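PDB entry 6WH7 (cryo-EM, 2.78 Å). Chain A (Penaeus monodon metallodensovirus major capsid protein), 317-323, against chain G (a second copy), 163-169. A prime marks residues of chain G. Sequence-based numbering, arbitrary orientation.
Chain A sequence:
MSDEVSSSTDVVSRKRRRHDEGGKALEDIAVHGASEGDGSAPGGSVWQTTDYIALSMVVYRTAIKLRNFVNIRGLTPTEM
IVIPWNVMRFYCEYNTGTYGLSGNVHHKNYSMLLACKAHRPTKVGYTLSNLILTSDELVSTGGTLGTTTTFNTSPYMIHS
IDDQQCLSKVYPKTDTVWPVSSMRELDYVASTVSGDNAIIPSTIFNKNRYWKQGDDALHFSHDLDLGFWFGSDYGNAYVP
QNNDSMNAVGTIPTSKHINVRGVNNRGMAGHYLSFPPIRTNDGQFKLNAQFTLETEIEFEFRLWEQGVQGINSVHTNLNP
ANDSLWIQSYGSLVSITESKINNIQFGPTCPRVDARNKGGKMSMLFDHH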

# COMPACT_ATOMS: atom_id res chain seq x y z
N ASN A 317 -54.82 49.91 -75.65
CA ASN A 317 -55.97 49.04 -75.52
C ASN A 317 -55.85 48.11 -74.32
O ASN A 317 -56.82 47.89 -73.60
CB ASN A 317 -56.13 48.23 -76.81
CG ASN A 317 -56.40 49.11 -78.01
OD1 ASN A 317 -56.92 50.21 -77.88
ND2 ASN A 317 -56.01 48.63 -79.18
N LEU A 318 -54.66 47.56 -74.11
CA LEU A 318 -54.42 46.52 -73.12
C LEU A 318 -53.92 47.06 -71.79
O LEU A 318 -53.57 46.26 -70.92
CB LEU A 318 -53.44 45.50 -73.66
CG LEU A 318 -54.01 44.33 -74.45
CD1 LEU A 318 -54.78 44.78 -75.66
CD2 LEU A 318 -52.86 43.48 -74.88
N ASN A 319 -53.85 48.37 -71.62
CA ASN A 319 -53.55 48.93 -70.31
C ASN A 319 -54.52 48.37 -69.29
O ASN A 319 -55.74 48.35 -69.54
CB ASN A 319 -53.65 50.45 -70.34
CG ASN A 319 -53.10 51.09 -69.08
OD1 ASN A 319 -52.13 50.60 -68.50
ND2 ASN A 319 -53.72 52.17 -68.64
N PRO A 320 -54.05 47.89 -68.14
CA PRO A 320 -54.96 47.34 -67.14
C PRO A 320 -55.92 48.40 -66.63
O PRO A 320 -55.53 49.55 -66.40
CB PRO A 320 -54.03 46.86 -66.04
CG PRO A 320 -52.76 46.64 -66.70
CD PRO A 320 -52.65 47.66 -67.77
N ALA A 321 -57.18 48.02 -66.47
CA ALA A 321 -58.12 48.92 -65.84
C ALA A 321 -57.94 48.97 -64.34
O ALA A 321 -58.37 49.95 -63.71
CB ALA A 321 -59.55 48.51 -66.17
N ASN A 322 -57.30 47.98 -63.74
CA ASN A 322 -57.08 47.97 -62.31
C ASN A 322 -55.86 48.77 -61.91
O ASN A 322 -55.45 48.72 -60.75
CB ASN A 322 -56.99 46.54 -61.77
CG ASN A 322 -55.80 45.79 -62.30
OD1 ASN A 322 -55.14 46.23 -63.23
ND2 ASN A 322 -55.54 44.62 -61.73
N ASP A 323 -55.22 49.46 -62.86
CA ASP A 323 -54.30 50.52 -62.50
C ASP A 323 -54.95 51.51 -61.55
O ASP A 323 -54.28 52.06 -60.67
CB ASP A 323 -53.81 51.25 -63.74
CG ASP A 323 -52.86 50.43 -64.57
OD1 ASP A 323 -52.37 49.40 -64.06
OD2 ASP A 323 -52.60 50.81 -65.72
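Chain G, residues 163-169: DQQCLSK

Chain G lies on chain A running obliquely against it, with Cys166′ nearest Leu318, Gln165′ nearest Pro320 and Ser168′ nearest Ala321. It is an irregular segment, without helix or strand until Lys169′, and no hydrogen bond joins the two stretches, which bury 360 Å² between them. Chain A leaves its helix at Asn319 and runs on extended through Pro320; Leu318, Pro320, Ala321 and Asn322 provide the contact surface.

Asp163′ turns its CB away and makes no contact. Gln164′ contributes backbone: its O lies 3.2 Å from Pro320 CG, a carbonyl set against the proline ring.

Gln165′ is the most covered residue of the contact. Its phi/psi of 58/57 is left-handed, its CB points toward chain A, and its CA sits 5.3 Å from Pro320 CA. Its O receives a CA-H...O contact from Pro320 CA at 3.4 Å, while the t,t side chain reaches out to Asn322, with Gln165′ OE1 2.9 Å from Asn322 CG. Gln165′ OE1 is also 3.0 Å from Asn322 ND2, but the angle is too poor for a hydrogen bond.

Cys166′ then packs beside Leu318, Cys166′ CB to Leu318 CG 4.2 Å, the apolar side-chain pair of the contact, with CA atoms 4.8 Å apart. Leu167′ points its CB away. Ser168′ turns back toward chain A, its OG 3.2 Å from Ala321 CB, a close fit against a small methyl. Lys169′ is out of reach.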

# COMPACT_ATOMS: atom_id res chain seq x y z
N ASP G 163 -53.50 37.76 -65.13
CA ASP G 163 -53.14 38.35 -63.85
C ASP G 163 -52.93 39.84 -63.95
O ASP G 163 -53.35 40.59 -63.06
CB ASP G 163 -51.89 37.68 -63.31
CG ASP G 163 -52.14 36.27 -62.85
OD1 ASP G 163 -53.31 35.95 -62.55
OD2 ASP G 163 -51.18 35.47 -62.80
N GLN G 164 -52.26 40.28 -65.01
CA GLN G 164 -52.06 41.70 -65.25
C GLN G 164 -53.31 42.38 -65.76
O GLN G 164 -53.31 43.61 -65.90
CB GLN G 164 -50.92 41.87 -66.24
CG GLN G 164 -49.59 41.39 -65.71
CD GLN G 164 -49.06 42.25 -64.59
OE1 GLN G 164 -49.24 41.95 -63.41
NE2 GLN G 164 -48.39 43.33 -64.95
N GLN G 165 -54.37 41.62 -66.03
CA GLN G 165 -55.64 42.16 -66.51
C GLN G 165 -55.45 42.92 -67.83
O GLN G 165 -55.76 44.10 -67.95
CB GLN G 165 -56.32 43.02 -65.46
CG GLN G 165 -57.72 43.46 -65.82
CD GLN G 165 -58.40 44.18 -64.71
OE1 GLN G 165 -57.89 44.24 -63.61
NE2 GLN G 165 -59.56 44.75 -64.98
N CYS G 166 -54.89 42.21 -68.81
CA CYS G 166 -54.92 42.72 -70.17
C CYS G 166 -56.35 43.00 -70.60
O CYS G 166 -56.63 44.02 -71.24
CB CYS G 166 -54.28 41.71 -71.12
SG CYS G 166 -52.56 41.36 -70.79
N LEU G 167 -57.27 42.12 -70.23
CA LEU G 167 -58.68 42.24 -70.56
C LEU G 167 -59.43 42.55 -69.28
O LEU G 167 -59.54 41.70 -68.40
CB LEU G 167 -59.20 40.97 -71.21
CG LEU G 167 -59.02 40.80 -72.72
CD1 LEU G 167 -57.57 40.80 -73.10
CD2 LEU G 167 -59.66 39.51 -73.15
N SER G 168 -59.93 43.78 -69.17
CA SER G 168 -60.72 44.16 -68.01
C SER G 168 -62.14 43.62 -68.11
O SER G 168 -62.67 43.04 -67.16
CB SER G 168 -60.75 45.67 -67.88
OG SER G 168 -61.58 46.08 -66.82
N LYS G 169 -62.75 43.80 -69.26
CA LYS G 169 -64.12 43.39 -69.53
C LYS G 169 -64.13 42.68 -70.87
O LYS G 169 -63.42 43.09 -71.79
CB LYS G 169 -65.05 44.59 -69.54
CG LYS G 169 -66.49 44.26 -69.74
CD LYS G 169 -67.31 45.50 -69.87
CE LYS G 169 -67.39 46.26 -68.57
NZ LYS G 169 -68.23 47.47 -68.71